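Local structure of putative D-alanine N-acetyltransferase of GNAT family (Desulfovibrio desulfuricans subsp. desulfuricans, 2R7H) at residues Phe147-Gly152 / Ile170-Glu175; Leu131-Ser136 / Ala151-Glu156. The protein probably transfers an acyl group, most likely acetyl from acetyl-CoA, to an amino acceptor, as other members of the GNAT acetyltransferase family do. One frame throughout, in Å; residues are numbered along the deposited sequence.

Contact 1. Residues Phe147-Gly152 / Ile170-Glu175; sequences FYERAG and IIYRLE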
loop_
_atom_site.group_PDB
_atom_site.type_symbol
_atom_site.label_atom_id
_atom_site.label_comp_id
_atom_site.label_asym_id
_atom_site.label_seq_id
_atom_site.Cartn_x
_atom_site.Cartn_y
_atom_site.Cartn_z
ATOM N N PHE B 147 15.574 -14.441 -7.241
ATOM C CA PHE B 147 16.381 -13.233 -7.073
ATOM C C PHE B 147 16.317 -12.703 -5.652
ATOM O O PHE B 147 17.355 -12.486 -5.006
ATOM C CB PHE B 147 15.921 -12.156 -8.063
ATOM C CG PHE B 147 16.632 -10.855 -7.921
ATOM C CD1 PHE B 147 17.910 -10.681 -8.459
ATOM C CD2 PHE B 147 16.023 -9.779 -7.298
ATOM C CE1 PHE B 147 18.562 -9.492 -8.326
ATOM C CE2 PHE B 147 16.672 -8.590 -7.190
ATOM C CZ PHE B 147 17.946 -8.438 -7.712
ATOM N N TYR B 148 15.088 -12.519 -5.157
ATOM C CA TYR B 148 14.870 -12.031 -3.805
ATOM C C TYR B 148 15.417 -12.984 -2.753
ATOM O O TYR B 148 16.102 -12.542 -1.830
ATOM C CB TYR B 148 13.389 -11.683 -3.520
ATOM C CG TYR B 148 12.819 -10.521 -4.324
ATOM C CD1 TYR B 148 13.544 -9.320 -4.493
ATOM C CD2 TYR B 148 11.508 -10.540 -4.774
ATOM C CE1 TYR B 148 13.032 -8.260 -5.207
ATOM C CE2 TYR B 148 10.979 -9.444 -5.471
ATOM C CZ TYR B 148 11.757 -8.308 -5.667
ATOM O OH TYR B 148 11.270 -7.204 -6.346
ATOM N N GLU B 149 15.140 -14.279 -2.914
ATOM C CA GLU B 149 15.639 -15.295 -1.993
ATOM C C GLU B 149 17.151 -15.380 -1.984
ATOM O O GLU B 149 17.734 -15.514 -0.902
ATOM C CB GLU B 149 15.000 -16.644 -2.289
ATOM C CG GLU B 149 13.520 -16.619 -1.899
ATOM C CD GLU B 149 12.701 -17.821 -2.352
ATOM O OE1 GLU B 149 13.261 -18.767 -2.954
ATOM O OE2 GLU B 149 11.466 -17.784 -2.094
ATOM N N ARG B 150 17.778 -15.276 -3.162
ATOM C CA ARG B 150 19.258 -15.310 -3.276
ATOM C C ARG B 150 19.882 -14.061 -2.650
ATOM O O ARG B 150 20.981 -14.127 -2.122
ATOM C CB ARG B 150 19.711 -15.417 -4.736
ATOM N N ALA B 151 19.157 -12.932 -2.663
ATOM C CA ALA B 151 19.651 -11.676 -2.089
ATOM C C ALA B 151 19.472 -11.601 -0.572
ATOM O O ALA B 151 19.815 -10.588 0.035
ATOM C CB ALA B 151 19.009 -10.471 -2.785
ATOM N N GLY B 152 18.951 -12.649 0.048
ATOM C CA GLY B 152 18.767 -12.673 1.495
ATOM C C GLY B 152 17.392 -12.262 2.004
ATOM O O GLY B 152 17.245 -12.051 3.204
ATOM N N ILE B 170 3.215 -12.640 -2.578
ATOM C CA ILE B 170 4.219 -13.118 -1.620
ATOM C C ILE B 170 4.957 -11.854 -1.171
ATOM O O ILE B 170 5.368 -11.048 -2.019
ATOM C CB ILE B 170 5.246 -14.140 -2.172
ATOM C CG1 ILE B 170 4.586 -15.442 -2.649
ATOM C CG2 ILE B 170 6.253 -14.537 -1.034
ATOM C CD1 ILE B 170 3.688 -15.313 -3.771
ATOM N N ILE B 171 5.100 -11.680 0.144
ATOM C CA ILE B 171 5.775 -10.500 0.714
ATOM C C ILE B 171 7.103 -10.980 1.267
ATOM O O ILE B 171 7.153 -11.887 2.127
ATOM C CB ILE B 171 4.955 -9.774 1.804
ATOM C CG1 ILE B 171 3.558 -9.376 1.279
ATOM C CG2 ILE B 171 5.708 -8.510 2.250
ATOM C CD1 ILE B 171 2.599 -8.763 2.331
ATOM N N TYR B 172 8.174 -10.403 0.710
ATOM C CA TYR B 172 9.542 -10.699 1.038
ATOM C C TYR B 172 10.086 -9.624 1.936
ATOM O O TYR B 172 9.891 -8.445 1.716
ATOM C CB TYR B 172 10.387 -10.828 -0.257
ATOM C CG TYR B 172 10.196 -12.145 -0.955
ATOM C CD1 TYR B 172 10.889 -13.284 -0.524
ATOM C CD2 TYR B 172 9.364 -12.263 -2.045
ATOM C CE1 TYR B 172 10.717 -14.501 -1.144
ATOM C CE2 TYR B 172 9.204 -13.486 -2.669
ATOM C CZ TYR B 172 9.865 -14.583 -2.216
ATOM O OH TYR B 172 9.663 -15.771 -2.848
ATOM N N ARG B 173 10.813 -10.041 2.945
ATOM C CA ARG B 173 11.380 -9.149 3.941
ATOM C C ARG B 173 12.924 -9.143 3.923
ATOM O O ARG B 173 13.524 -10.199 3.875
ATOM C CB ARG B 173 10.976 -9.733 5.300
ATOM C CG ARG B 173 11.429 -8.981 6.554
ATOM C CD ARG B 173 11.395 -9.923 7.695
ATOM N NE ARG B 173 11.750 -9.259 8.934
ATOM C CZ ARG B 173 10.918 -8.527 9.655
ATOM N NH1 ARG B 173 9.665 -8.280 9.248
ATOM N NH2 ARG B 173 11.379 -7.986 10.771
ATOM N N LEU B 174 13.547 -7.958 3.968
ATOM C CA LEU B 174 15.015 -7.879 4.114
ATOM C C LEU B 174 15.295 -6.988 5.312
ATOM O O LEU B 174 14.865 -5.846 5.352
ATOM C CB LEU B 174 15.712 -7.267 2.902
ATOM C CG LEU B 174 17.253 -7.219 2.894
ATOM C CD1 LEU B 174 17.837 -8.598 2.728
ATOM C CD2 LEU B 174 17.725 -6.382 1.750
ATOM N N GLU B 175 15.965 -7.522 6.319
ATOM C CA GLU B 175 16.362 -6.735 7.493
ATOM C C GLU B 175 17.645 -6.060 7.045
ATOM O O GLU B 175 18.600 -6.720 6.595
ATOM C CB GLU B 175 16.573 -7.610 8.710
ATOM C CG GLU B 175 15.271 -8.293 9.121
ATOM C CD GLU B 175 15.343 -9.135 10.351
ATOM O OE1 GLU B 175 16.357 -9.074 11.066
ATOM O OE2 GLU B 175 14.358 -9.864 10.612
HETATM O O HOH W 1 16.634 -10.526 6.041
#
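Y148, in the last turn of helix 142-150, meets Y172 of strand 167-175 in two ways where this helix packs on the sheet of the GNAT fold. Its CB sits over one face of the Y172 ring, a CH-pi contact 4.2 Å from the ring centroid and 14° off the normal, while its CD2 touches Y172 CD2 at 3.9 Å. The two rings lie oblique, their planes 45° apart. Y148 also packs on A133 of strand 130-136, and its ring meets that of F153. A large aromatic side chain suits this buried site: CB and CD2 both bear on Y172 where the helix lies against the sheet.

E149 comes next and reaches the other end of Y172. Its chain runs extended beyond CG, CG lies 3.6 Å from Y172 CE1, and the carboxylate arrives at the ring's edge. There Y172 OH donates a hydrogen bond of 2.8 Å to E149 OE2, meeting the oxygen from above the carboxylate plane, 42° out of it.

At A151 the helix is over, and a Schellman motif at G152 turns the chain toward strand 154-159. The positive phi of G152, which would set a CB against the carbonyl oxygen of A151, suits glycine. G152 O lies 3.5 Å from L174 CD1, and one water links it to the backbone, donating to G152 O and accepting from E175 N.

Y172 thus works at both ends: the ring is buried against the helix, and the hydroxyl donates to the carboxylate of exposed E149, which would help to stabilise its negative charge.

Contact 2. Residues Leu131-Ser136 / Ala151-Glu156; sequences LFAETS and AGFSAE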
loop_
_atom_site.group_PDB
_atom_site.type_symbol
_atom_site.label_atom_id
_atom_site.label_comp_id
_atom_site.label_asym_id
_atom_site.label_seq_id
_atom_site.Cartn_x
_atom_site.Cartn_y
_atom_site.Cartn_z
ATOM N N LEU B 131 13.326 -3.566 4.446
ATOM C CA LEU B 131 13.028 -3.315 3.036
ATOM C C LEU B 131 12.116 -4.454 2.644
ATOM O O LEU B 131 12.506 -5.627 2.787
ATOM C CB LEU B 131 14.253 -3.343 2.127
ATOM C CG LEU B 131 14.017 -3.098 0.625
ATOM C CD1 LEU B 131 13.374 -1.754 0.407
ATOM C CD2 LEU B 131 15.313 -3.211 -0.219
ATOM N N PHE B 132 10.917 -4.101 2.174
ATOM C CA PHE B 132 9.965 -5.081 1.734
ATOM C C PHE B 132 9.810 -5.071 0.216
ATOM O O PHE B 132 9.911 -4.040 -0.390
ATOM C CB PHE B 132 8.585 -4.857 2.374
ATOM C CG PHE B 132 8.531 -5.217 3.818
ATOM C CD1 PHE B 132 8.397 -6.543 4.205
ATOM C CD2 PHE B 132 8.672 -4.256 4.798
ATOM C CE1 PHE B 132 8.354 -6.855 5.509
ATOM C CE2 PHE B 132 8.660 -4.566 6.080
ATOM C CZ PHE B 132 8.480 -5.881 6.465
ATOM N N ALA B 133 9.622 -6.269 -0.356
ATOM C CA ALA B 133 9.352 -6.462 -1.788
ATOM C C ALA B 133 8.157 -7.395 -1.923
ATOM O O ALA B 133 8.080 -8.407 -1.264
ATOM C CB ALA B 133 10.586 -7.026 -2.562
ATOM N N GLU B 134 7.257 -7.098 -2.832
ATOM C CA GLU B 134 6.072 -7.937 -3.056
ATOM C C GLU B 134 6.100 -8.473 -4.467
ATOM O O GLU B 134 6.469 -7.751 -5.381
ATOM C CB GLU B 134 4.802 -7.099 -2.907
ATOM C CG GLU B 134 4.688 -6.434 -1.604
ATOM C CD GLU B 134 3.377 -5.697 -1.433
ATOM O OE1 GLU B 134 2.794 -5.243 -2.435
ATOM O OE2 GLU B 134 2.960 -5.560 -0.284
ATOM N N THR B 135 5.744 -9.741 -4.646
ATOM C CA THR B 135 5.668 -10.276 -5.979
ATOM C C THR B 135 4.542 -11.301 -6.056
ATOM O O THR B 135 3.849 -11.574 -5.053
ATOM C CB THR B 135 7.038 -10.813 -6.485
ATOM O OG1 THR B 135 6.947 -11.029 -7.891
ATOM C CG2 THR B 135 7.452 -12.091 -5.767
ATOM N N SER B 136 4.350 -11.831 -7.252
ATOM C CA SER B 136 3.315 -12.815 -7.527
ATOM C C SER B 136 3.820 -14.235 -7.322
ATOM O O SER B 136 5.000 -14.521 -7.440
ATOM C CB SER B 136 2.780 -12.627 -8.944
ATOM O OG SER B 136 2.010 -13.724 -9.342
ATOM N N ALA B 151 19.157 -12.932 -2.663
ATOM C CA ALA B 151 19.651 -11.676 -2.089
ATOM C C ALA B 151 19.472 -11.601 -0.572
ATOM O O ALA B 151 19.815 -10.588 0.035
ATOM C CB ALA B 151 19.009 -10.471 -2.785
ATOM N N GLY B 152 18.951 -12.649 0.048
ATOM C CA GLY B 152 18.767 -12.673 1.495
ATOM C C GLY B 152 17.392 -12.262 2.004
ATOM O O GLY B 152 17.245 -12.051 3.204
ATOM N N PHE B 153 16.416 -12.107 1.102
ATOM C CA PHE B 153 15.039 -11.754 1.501
ATOM C C PHE B 153 14.414 -13.054 1.930
ATOM O O PHE B 153 14.782 -14.118 1.435
ATOM C CB PHE B 153 14.135 -11.200 0.377
ATOM C CG PHE B 153 14.381 -9.751 -0.046
ATOM C CD1 PHE B 153 15.419 -9.393 -0.911
ATOM C CD2 PHE B 153 13.461 -8.746 0.327
ATOM C CE1 PHE B 153 15.567 -8.054 -1.329
ATOM C CE2 PHE B 153 13.608 -7.405 -0.074
ATOM C CZ PHE B 153 14.660 -7.055 -0.892
ATOM N N SER B 154 13.506 -12.984 2.880
ATOM C CA SER B 154 12.800 -14.156 3.333
ATOM C C SER B 154 11.315 -13.889 3.027
ATOM O O SER B 154 10.845 -12.754 3.099
ATOM C CB SER B 154 13.042 -14.398 4.823
ATOM O OG SER B 154 12.518 -13.327 5.596
ATOM N N ALA B 155 10.624 -14.926 2.574
ATOM C CA ALA B 155 9.212 -14.899 2.291
ATOM C C ALA B 155 8.560 -14.815 3.653
ATOM O O ALA B 155 8.623 -15.764 4.404
ATOM C CB ALA B 155 8.810 -16.217 1.592
ATOM N N GLU B 156 7.964 -13.684 4.014
ATOM C CA GLU B 156 7.310 -13.558 5.343
ATOM C C GLU B 156 5.787 -13.709 5.352
ATOM O O GLU B 156 5.225 -14.045 6.396
ATOM C CB GLU B 156 7.727 -12.263 6.026
ATOM C CG GLU B 156 7.226 -12.117 7.468
ATOM C CD GLU B 156 7.740 -10.909 8.165
ATOM O OE1 GLU B 156 8.027 -9.910 7.479
ATOM O OE2 GLU B 156 7.789 -10.934 9.420
#
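F153 directs its ring from the loop after helix 142-150 onto L131 and A133 of strand 130-136, within the mixed sheet of the GNAT fold. The two segments belong to a beta-alpha-beta crossover whose two parallel strands are separated in the sheet by strand 167-175, hydrogen-bonded to both. The side chain of F153 therefore spans the width of a strand.

The apolar contacts gather at one corner of that ring. F153 CZ touches L131 CD2 at 4.0 Å, and F153 CE2 lies 3.9 Å from A133 CB. F153 has CG anti to its carbonyl carbon (chi1 -76°), beside the backbone N, and the side chain sets off toward strand 130-136. A phenylalanine is long enough for this reach, whereas the small A133 lets the ring come close to the strand. L116 of helix 111-125 packs on both L131 and F153, and Y148 meets the F153 ring as well.

Polar atoms touch aromatic carbons at two places. L131 O, which approaches F153 CE2 to 3.5 Å, lies obliquely to the ring. The other lies on the opposite face of the sheet from F153, where E156 reaches F132 with an extended chain, its carboxylate nearly coplanar with the ring, 13° between the planes. The charged group is held by R173 in a salt bridge through OE1, while OE2 accepts a hydrogen bond from K160 N of the second subunit; F162 of that subunit meets the F132 ring. E156 OE1 lies in the plane of the F132 ring at its edge, 3.6 Å from CE1.

Overall arrangement
Following the chain from the N terminus, strand 130-136 comes first, then helix 142-150, the turn at A151 and G152, strand 154-159 and finally strand 167-175. Contact 2 closes the loop that holds helix 142-150, bringing the start of strand 154-159 back to strand 130-136. Contact 1 closes the following loop, from the end of that helix past strand 154-159 to strand 167-175. The loops overlap around the end of the helix and the start of strand 154-159, and their segments share A151 and G152. Centred 3 Å apart beside the second subunit, contact 1 ties the helix end to strand 167-175, and contact 2 ties what follows it to strand 130-136.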